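PDB 3E4G: ATP synthase subunit s, mitochondrial from Bos taurus, which regulates the mitochondrial ATP synthase, being needed for its proton conduction and facilitating energy-driven ATP synthesis by blocking a proton leak. Local coordinates for residues Ile66-Asp70 and Ser71-Ser75; Lys130-Ile133 and Ala134-His137; Gly101-Glu104 and Arg105-Gln108; Ser107-Glu110 and Asn111-Lys114. The protein carries 1 engineered substitution. All blocks are in the same frame, centred on the assembly; numbering follows the deposited sequence.

Interaction 1: Ile66-Asp70 and Ser71-Ser75; sequences IDATD and SCIMS. With MG (magnesium ion), chain B.
The methyl of Ala-68 meets the end of Ile-73, CB to CD1 at 3.6 Å, where the chain leaves strand 63-69 and turns sharply away. Ile-73 reaches it because CG1 lies between the backbone N and the carbonyl carbon (chi1 60°) and CD1 continues fully extended. The methylene of Ser-71 flanks the same methyl, its CB 4.0 Å from CB of Ala-68. The Ser-71 hydroxyl accepts a weak bond from the Ile-73 amide, N to OG 3.3 Å, and is also hydrogen-bonded to the carbonyl of Cys-34. On the strand, Thr-69 OG1 donates to OD1 of Asp-67 at 2.7 Å, on the syn side of a carboxylate that also forms a salt bridge with Arg-91. Magnesium sits at the turn, bound by the carbonyl O of Thr-69 at 2.3 Å, by that of Gly-35 and by three waters, one of which donates to Asp-70 O at 2.9 Å. The ion thus ties leucine-rich repeat 2 to the N-terminal domain. Around the apolar pair, Leu-92 of the parallel strand 89-93 touches both Ala-68 and Ile-73, while Trp-30 of helix 23-33 and Asn-11 of helix 2-11 pack on Ile-73.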
loop_
_atom_site.group_PDB
_atom_site.type_symbol
_atom_site.label_atom_id
_atom_site.label_comp_id
_atom_site.label_asym_id
_atom_site.label_seq_id
_atom_site.Cartn_x
_atom_site.Cartn_y
_atom_site.Cartn_z
ATOM N N ILE A 66 1.554 -6.376 -2.764
ATOM C CA ILE A 66 0.170 -5.921 -2.718
ATOM C C ILE A 66 -0.140 -5.240 -4.018
ATOM O O ILE A 66 0.645 -4.413 -4.492
ATOM C CB ILE A 66 -0.053 -4.948 -1.541
ATOM C CG1 ILE A 66 0.211 -5.689 -0.212
ATOM C CG2 ILE A 66 -1.453 -4.318 -1.600
ATOM C CD1 ILE A 66 0.316 -4.748 1.000
ATOM N N ASP A 67 -1.304 -5.565 -4.617
ATOM C CA ASP A 67 -1.758 -4.914 -5.834
ATOM C C ASP A 67 -3.186 -4.465 -5.592
ATOM O O ASP A 67 -4.114 -5.302 -5.635
ATOM C CB ASP A 67 -1.668 -5.847 -7.048
ATOM C CG ASP A 67 -2.145 -5.218 -8.304
ATOM O OD1 ASP A 67 -2.684 -4.084 -8.257
ATOM O OD2 ASP A 67 -1.929 -5.880 -9.363
ATOM N N ALA A 68 -3.357 -3.203 -5.224
ATOM C CA ALA A 68 -4.670 -2.622 -4.949
ATOM C C ALA A 68 -5.074 -1.819 -6.156
ATOM O O ALA A 68 -4.662 -0.653 -6.309
ATOM C CB ALA A 68 -4.596 -1.764 -3.678
ATOM N N THR A 69 -5.847 -2.443 -7.044
ATOM C CA THR A 69 -6.370 -1.786 -8.249
ATOM C C THR A 69 -7.867 -1.725 -8.126
ATOM O O THR A 69 -8.519 -2.729 -7.854
ATOM C CB THR A 69 -5.916 -2.572 -9.513
ATOM O OG1 THR A 69 -4.475 -2.496 -9.597
ATOM C CG2 THR A 69 -6.506 -1.950 -10.794
ATOM N N ASP A 70 -8.441 -0.534 -8.355
ATOM C CA ASP A 70 -9.900 -0.378 -8.270
ATOM C C ASP A 70 -10.369 -0.874 -6.899
ATOM O O ASP A 70 -11.329 -1.625 -6.769
ATOM C CB ASP A 70 -10.607 -1.096 -9.412
ATOM C CG ASP A 70 -10.476 -0.348 -10.726
ATOM O OD1 ASP A 70 -10.850 0.849 -10.708
ATOM O OD2 ASP A 70 -10.121 -0.922 -11.752
ATOM N N SER A 71 -9.709 -0.392 -5.843
ATOM C CA SER A 71 -9.910 -0.836 -4.467
ATOM C C SER A 71 -10.473 0.307 -3.632
ATOM O O SER A 71 -10.191 1.489 -3.890
ATOM C CB SER A 71 -8.580 -1.301 -3.917
ATOM O OG SER A 71 -8.606 -1.584 -2.534
ATOM N N CYS A 72 -11.194 -0.049 -2.565
ATOM C CA CYS A 72 -11.760 0.964 -1.625
ATOM C C CYS A 72 -10.942 1.150 -0.399
ATOM O O CYS A 72 -11.436 1.786 0.568
ATOM C CB CYS A 72 -13.249 0.591 -1.285
ATOM S SG CYS A 72 -13.402 -0.908 -0.307
ATOM N N ILE A 73 -9.680 0.727 -0.377
ATOM C CA ILE A 73 -8.839 0.972 0.792
ATOM C C ILE A 73 -8.669 2.472 1.000
ATOM O O ILE A 73 -8.577 3.292 0.088
ATOM C CB ILE A 73 -7.489 0.257 0.682
ATOM C CG1 ILE A 73 -6.684 0.709 -0.558
ATOM C CG2 ILE A 73 -7.679 -1.249 0.753
ATOM C CD1 ILE A 73 -5.316 -0.051 -0.641
ATOM N N MET A 74 -8.572 2.820 2.308
ATOM C CA MET A 74 -8.357 4.251 2.690
ATOM C C MET A 74 -7.896 4.341 4.084
ATOM O O MET A 74 -8.310 3.555 4.924
ATOM C CB MET A 74 -9.435 5.084 2.367
ATOM C CG MET A 74 -10.462 4.740 3.094
ATOM S SD MET A 74 -11.933 5.830 2.678
ATOM C CE MET A 74 -11.242 7.436 2.546
ATOM N N SER A 75 -7.183 5.395 4.391
ATOM C CA SER A 75 -6.886 5.904 5.697
ATOM C C SER A 75 -6.611 4.862 6.735
ATOM O O SER A 75 -5.538 4.186 6.722
ATOM C CB SER A 75 -7.956 6.987 6.101
ATOM O OG SER A 75 -9.226 6.360 6.333
HETATM MG MG MG B . -8.890 -5.008 -7.638
HETATM O O HOH W 1 -11.281 -4.267 -7.899
HETATM O O HOH W 2 -8.595 -5.219 -9.984
HETATM O O HOH W 3 -9.748 -7.251 -7.443
#

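Interaction 2: Lys130-Ile133 and Ala134-His137; sequences KGII and ALHH
His-136 folds back on the carbonyl of Ile-133 and grips it twice. Its ND1 donates to Ile-133 O at 2.7 Å with an angle of 160° at the hydrogen, the oxygen lying practically in the imidazole plane; its own backbone N reaches the same atom at 3.1 Å. The two donors arrive from opposite faces of the carbonyl plane, so this one oxygen is held by main chain and side chain together. A chi1 of 79° swings the ring back over the preceding turn. With ND1 as donor, the hydrogen on that nitrogen points at Ile-133 O. CD2 of His-137 lies above one face of the ring, 3.8 Å from its plane and displaced toward the rim.

The remaining amides follow a helix that tightens as it ends. Ala-134 N is satisfied by Lys-130 O in the i to i+4 manner, whereas Leu-135 N goes to Ile-132 O at 3.0 Å, an i to i+3 bond met above the carbonyl plane. His-137 N continues the i to i+3 pattern, donating to Ala-134 O at 3.3 Å. Helix 129-134 thus runs into the 3-10 turn 135-137 on the convex, helical side of leucine-rich repeat 4.

Leu-135 is laid against the helix, its CB 3.3 Å from Ile-132 O, and its CD1 lies 4.4 Å from CD1 of Ile-132. Both side chains touch Ile-121 of strand 118-122, and Ile-132 also meets Ile-158 and Phe-162 of helix 155-165. At the other end, the ammonium of Lys-130 finds its partner in the carboxylate of Glu-104 on helix 100-107.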
loop_
_atom_site.group_PDB
_atom_site.type_symbol
_atom_site.label_atom_id
_atom_site.label_comp_id
_atom_site.label_asym_id
_atom_site.label_seq_id
_atom_site.Cartn_x
_atom_site.Cartn_y
_atom_site.Cartn_z
ATOM N N LYS A 130 2.697 16.401 -1.726
ATOM C CA LYS A 130 2.935 16.122 -0.293
ATOM C C LYS A 130 2.951 14.646 0.029
ATOM O O LYS A 130 3.788 14.146 0.795
ATOM C CB LYS A 130 1.853 16.807 0.559
ATOM C CG LYS A 130 1.974 16.759 2.004
ATOM C CD LYS A 130 0.944 17.676 2.694
ATOM C CE LYS A 130 -0.328 17.026 2.701
ATOM N NZ LYS A 130 -0.702 16.445 3.974
ATOM N N GLY A 131 2.002 13.899 -0.518
ATOM C CA GLY A 131 1.963 12.481 -0.264
ATOM C C GLY A 131 3.164 11.755 -0.862
ATOM O O GLY A 131 3.696 10.819 -0.280
ATOM N N ILE A 132 3.548 12.188 -2.056
ATOM C CA ILE A 132 4.723 11.559 -2.698
ATOM C C ILE A 132 5.957 11.801 -1.886
ATOM O O ILE A 132 6.785 10.898 -1.673
ATOM C CB ILE A 132 4.858 12.054 -4.167
ATOM C CG1 ILE A 132 3.633 11.688 -5.028
ATOM C CG2 ILE A 132 6.176 11.532 -4.779
ATOM C CD1 ILE A 132 3.260 10.241 -4.998
ATOM N N ILE A 133 6.188 13.032 -1.444
ATOM C CA ILE A 133 7.424 13.346 -0.774
ATOM C C ILE A 133 7.541 12.557 0.568
ATOM O O ILE A 133 8.643 12.195 0.924
ATOM C CB ILE A 133 7.520 14.906 -0.569
ATOM C CG1 ILE A 133 7.754 15.593 -1.884
ATOM C CG2 ILE A 133 8.628 15.273 0.421
ATOM C CD1 ILE A 133 9.248 15.478 -2.329
ATOM N N ALA A 134 6.409 12.215 1.188
ATOM C CA ALA A 134 6.420 11.402 2.363
ATOM C C ALA A 134 7.140 10.021 2.173
ATOM O O ALA A 134 7.678 9.435 3.107
ATOM C CB ALA A 134 5.029 11.228 2.890
ATOM N N LEU A 135 7.109 9.537 0.927
ATOM C CA LEU A 135 7.721 8.226 0.616
ATOM C C LEU A 135 9.218 8.198 0.783
ATOM O O LEU A 135 9.815 7.101 0.747
ATOM C CB LEU A 135 7.321 7.767 -0.783
ATOM C CG LEU A 135 5.798 7.741 -1.008
ATOM C CD1 LEU A 135 5.536 7.438 -2.517
ATOM C CD2 LEU A 135 5.093 6.730 -0.014
ATOM N N HIS A 136 9.840 9.365 0.977
ATOM C CA HIS A 136 11.306 9.363 1.219
ATOM C C HIS A 136 11.670 8.569 2.481
ATOM O O HIS A 136 12.825 8.104 2.584
ATOM C CB HIS A 136 11.861 10.777 1.288
ATOM C CG HIS A 136 11.646 11.463 2.545
ATOM N ND1 HIS A 136 10.524 12.183 2.876
ATOM C CD2 HIS A 136 12.523 11.628 3.557
ATOM C CE1 HIS A 136 10.704 12.698 4.098
ATOM N NE2 HIS A 136 11.899 12.340 4.549
ATOM N N HIS A 137 10.740 8.333 3.380
ATOM C CA HIS A 137 11.058 7.516 4.573
ATOM C C HIS A 137 11.262 6.055 4.210
ATOM O O HIS A 137 11.786 5.298 5.061
ATOM C CB HIS A 137 9.951 7.611 5.611
ATOM C CG HIS A 137 9.877 8.972 6.204
ATOM N ND1 HIS A 137 10.890 9.557 7.007
ATOM C CD2 HIS A 137 8.928 9.877 6.083
ATOM C CE1 HIS A 137 10.548 10.789 7.271
ATOM N NE2 HIS A 137 9.311 10.985 6.845
#

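Interaction 3: Gly101-Glu104 and Arg105-Gln108; sequences GCLE and RLSQ
Arg-105 lies one helical turn beyond Gly-101, its N bonded to Gly-101 O at 2.9 Å and its CB 3.4 Å from that same oxygen. With CG anti to the backbone N (chi1 -176°) and a bend at chi3, the chain leads away from residues 101-104, and NH1 forms a salt bridge with Asp-79. Leu-106 comes next: its amide goes to Cys-102 O, its CG rests 3.4 Å from that carbonyl oxygen, and its CD1 meets CD2 of Leu-103 at 4.3 Å, giving a loose apolar pair along one side of the helix. Ser-107 is bonded through both its amide and its hydroxyl. The amide N reaches Leu-103 O at 2.9 Å, while OG, brought within range of the main chain by a chi1 of 73°, donates to Glu-104 O at 2.7 Å. Gln-108 supplies a second donor to that oxygen, its N at 3.2 Å with a less straight bond of 136°. Both donors approach from the same face of the Glu-104 carbonyl plane, so a backbone amide and a serine hydroxyl share one acceptor.

Helix 100-107 belongs to leucine-rich repeat 3. Leu-103 packs on Met-119 and Ile-121 of strand 118-122, Cys-102 and Leu-106 lie against Phe-78 in a loop, and Glu-104 and Ser-107 touch Ala-134 of the neighbouring helix 129-134, in repeat 4.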
loop_
_atom_site.group_PDB
_atom_site.type_symbol
_atom_site.label_atom_id
_atom_site.label_comp_id
_atom_site.label_asym_id
_atom_site.label_seq_id
_atom_site.Cartn_x
_atom_site.Cartn_y
_atom_site.Cartn_z
ATOM N N GLY A 101 -2.799 11.629 3.229
ATOM C CA GLY A 101 -2.713 11.120 4.594
ATOM C C GLY A 101 -2.494 9.590 4.636
ATOM O O GLY A 101 -1.861 9.097 5.581
ATOM N N CYS A 102 -2.974 8.866 3.640
ATOM C CA CYS A 102 -2.769 7.418 3.548
ATOM C C CYS A 102 -1.271 7.136 3.335
ATOM O O CYS A 102 -0.671 6.249 3.961
ATOM C CB CYS A 102 -3.555 6.826 2.373
ATOM S SG CYS A 102 -5.367 7.169 2.462
ATOM N N LEU A 103 -0.666 7.896 2.398
ATOM C CA LEU A 103 0.759 7.736 2.080
ATOM C C LEU A 103 1.627 8.135 3.278
ATOM O O LEU A 103 2.631 7.493 3.592
ATOM C CB LEU A 103 1.140 8.537 0.857
ATOM C CG LEU A 103 0.364 8.099 -0.417
ATOM C CD1 LEU A 103 0.805 8.959 -1.601
ATOM C CD2 LEU A 103 0.550 6.626 -0.723
ATOM N N GLU A 104 1.223 9.209 3.999
ATOM C CA GLU A 104 1.894 9.636 5.215
ATOM C C GLU A 104 1.822 8.496 6.244
ATOM O O GLU A 104 2.869 8.141 6.864
ATOM C CB GLU A 104 1.291 10.915 5.748
ATOM C CG GLU A 104 1.595 12.096 4.886
ATOM C CD GLU A 104 0.729 13.310 5.101
ATOM O OE1 GLU A 104 -0.263 13.236 5.831
ATOM O OE2 GLU A 104 1.039 14.333 4.499
ATOM N N ARG A 105 0.642 7.940 6.496
ATOM C CA ARG A 105 0.498 6.868 7.450
ATOM C C ARG A 105 1.411 5.678 7.124
ATOM O O ARG A 105 2.104 5.114 7.972
ATOM C CB ARG A 105 -0.994 6.427 7.512
ATOM C CG ARG A 105 -1.414 5.350 8.524
ATOM C CD ARG A 105 -2.928 5.067 8.498
ATOM N NE ARG A 105 -3.686 6.203 8.957
ATOM C CZ ARG A 105 -3.751 6.651 10.254
ATOM N NH1 ARG A 105 -3.338 5.869 11.249
ATOM N NH2 ARG A 105 -4.258 7.800 10.510
ATOM N N LEU A 106 1.409 5.306 5.838
ATOM C CA LEU A 106 2.310 4.189 5.383
ATOM C C LEU A 106 3.776 4.525 5.648
ATOM O O LEU A 106 4.568 3.681 6.101
ATOM C CB LEU A 106 2.128 3.966 3.918
ATOM C CG LEU A 106 0.834 3.198 3.504
ATOM C CD1 LEU A 106 0.671 3.301 1.988
ATOM C CD2 LEU A 106 0.897 1.775 3.906
ATOM N N SER A 107 4.166 5.753 5.309
ATOM C CA SER A 107 5.591 6.157 5.360
ATOM C C SER A 107 6.120 6.095 6.776
ATOM O O SER A 107 7.350 5.995 6.948
ATOM C CB SER A 107 5.782 7.536 4.796
ATOM O OG SER A 107 5.293 8.556 5.671
ATOM N N GLN A 108 5.258 6.249 7.777
ATOM C CA GLN A 108 5.639 6.270 9.193
ATOM C C GLN A 108 5.739 4.923 9.862
ATOM O O GLN A 108 6.131 4.817 11.019
ATOM C CB GLN A 108 4.631 7.187 9.969
ATOM C CG GLN A 108 4.829 8.646 9.571
ATOM C CD GLN A 108 6.073 9.156 10.028
ATOM O OE1 GLN A 108 6.780 9.962 9.308
ATOM N NE2 GLN A 108 6.489 8.878 11.239
#

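Interaction 4: Ser107-Glu110 and Asn111-Lys114; sequences SQLE and NLQK
Leu-109 and Leu-112 run side by side, pointing the same way, and their CD1 methyls meet at 3.8 Å; this is the apolar part of the first turn of helix 110-115, for which Leu-109 is the N-cap residue. Asn-111 borders it, its OD1 3.4 Å from CB of Leu-109, while ND2 is bonded to the carbonyls of Leu-84 and Met-81.

Among the hydrogen bonds, the side chain of Gln-113 stands out. Extended beyond CG, it reaches back past Leu-109, and NE2 donates to Ser-107 O at 2.9 Å in a nearly straight bond (177°) that lies in both the carbonyl and the amide plane. The Gln-113 backbone N in turn donates to Leu-109 O at 2.9 Å, and Lys-114 N donates to Glu-110 O at 3.0 Å.

Contacts involving charged residues are looser. The methylenes of Lys-114 lie along the carbonyl of Glu-110, CG to O at 3.2 Å, but NZ stays 4.9 Å from OE1 of Glu-110, so any attraction is probably long-range.

Since a glutamine amide occupies the carbonyl of Ser-107, where helix 100-107 gives way to the linker, and the amide N of that same glutamine holds the start of helix 110-115, Gln-113 clamps the linker at two points.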
loop_
_atom_site.group_PDB
_atom_site.type_symbol
_atom_site.label_atom_id
_atom_site.label_comp_id
_atom_site.label_asym_id
_atom_site.label_seq_id
_atom_site.Cartn_x
_atom_site.Cartn_y
_atom_site.Cartn_z
ATOM N N SER A 107 4.166 5.753 5.309
ATOM C CA SER A 107 5.591 6.157 5.360
ATOM C C SER A 107 6.120 6.095 6.776
ATOM O O SER A 107 7.350 5.995 6.948
ATOM C CB SER A 107 5.782 7.536 4.796
ATOM O OG SER A 107 5.293 8.556 5.671
ATOM N N GLN A 108 5.258 6.249 7.777
ATOM C CA GLN A 108 5.639 6.270 9.193
ATOM C C GLN A 108 5.739 4.923 9.862
ATOM O O GLN A 108 6.131 4.817 11.019
ATOM C CB GLN A 108 4.631 7.187 9.969
ATOM C CG GLN A 108 4.829 8.646 9.571
ATOM C CD GLN A 108 6.073 9.156 10.028
ATOM O OE1 GLN A 108 6.780 9.962 9.308
ATOM N NE2 GLN A 108 6.489 8.878 11.239
ATOM N N LEU A 109 5.369 3.849 9.123
ATOM C CA LEU A 109 5.432 2.504 9.688
ATOM C C LEU A 109 6.874 2.011 9.530
ATOM O O LEU A 109 7.329 1.741 8.402
ATOM C CB LEU A 109 4.448 1.595 8.958
ATOM C CG LEU A 109 2.974 1.895 9.310
ATOM C CD1 LEU A 109 2.092 1.022 8.446
ATOM C CD2 LEU A 109 2.731 1.680 10.852
ATOM N N GLU A 110 7.604 1.882 10.651
ATOM C CA GLU A 110 9.014 1.479 10.574
ATOM C C GLU A 110 9.177 0.122 9.931
ATOM O O GLU A 110 10.193 -0.140 9.286
ATOM C CB GLU A 110 9.692 1.496 11.968
ATOM C CG GLU A 110 9.759 2.934 12.518
ATOM C CD GLU A 110 10.743 3.026 13.672
ATOM O OE1 GLU A 110 10.637 2.233 14.636
ATOM O OE2 GLU A 110 11.592 3.912 13.605
ATOM N N ASN A 111 8.216 -0.772 10.165
ATOM C CA ASN A 111 8.244 -2.092 9.559
ATOM C C ASN A 111 8.269 -1.992 8.039
ATOM O O ASN A 111 8.957 -2.787 7.358
ATOM C CB ASN A 111 7.112 -2.958 10.075
ATOM C CG ASN A 111 5.751 -2.299 9.922
ATOM O OD1 ASN A 111 5.530 -1.184 10.518
ATOM N ND2 ASN A 111 4.837 -2.891 9.210
ATOM N N LEU A 112 7.490 -1.077 7.458
ATOM C CA LEU A 112 7.502 -0.870 5.993
ATOM C C LEU A 112 8.744 -0.155 5.563
ATOM O O LEU A 112 9.304 -0.425 4.482
ATOM C CB LEU A 112 6.280 -0.074 5.535
ATOM C CG LEU A 112 4.917 -0.784 5.756
ATOM C CD1 LEU A 112 3.814 0.087 5.171
ATOM C CD2 LEU A 112 4.896 -2.135 5.049
ATOM N N GLN A 113 9.228 0.826 6.358
ATOM C CA GLN A 113 10.495 1.501 5.984
ATOM C C GLN A 113 11.613 0.462 5.806
ATOM O O GLN A 113 12.453 0.571 4.924
ATOM C CB GLN A 113 10.929 2.482 7.072
ATOM C CG GLN A 113 9.931 3.617 7.280
ATOM C CD GLN A 113 10.322 4.484 8.502
ATOM O OE1 GLN A 113 11.314 4.175 9.188
ATOM N NE2 GLN A 113 9.531 5.507 8.735
ATOM N N LYS A 114 11.626 -0.553 6.691
ATOM C CA LYS A 114 12.687 -1.575 6.633
ATOM C C LYS A 114 12.592 -2.468 5.446
ATOM O O LYS A 114 13.628 -2.897 4.914
ATOM C CB LYS A 114 12.655 -2.419 7.936
ATOM C CG LYS A 114 13.040 -1.625 9.160
ATOM C CD LYS A 114 12.483 -2.262 10.425
ATOM C CE LYS A 114 12.806 -1.452 11.678
ATOM N NZ LYS A 114 12.193 -2.027 12.844
#

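Interactions 3 and 4 share Ser-107 and Gln-108 and are successive parts of leucine-rich repeat 3, joined further by Leu-106 CD2 meeting Leu-112 CD1 at 3.6 Å. Interaction 2, on the adjacent helix of repeat 4, has its centre about 8 Å from that of interaction 3; the two pack together where Gly-131 O lies 3.6 Å from CB of Leu-103. His-137 then packs against interaction 4, its O 3.3 Å from CG of Gln-113. Interaction 1 alone holds the magnesium site. It reaches interaction 3 through Ser-75, whose N lies 3.2 Å from SG of Cys-102, whereas nearest atoms of interactions 1 and 2 are about 12 Å apart.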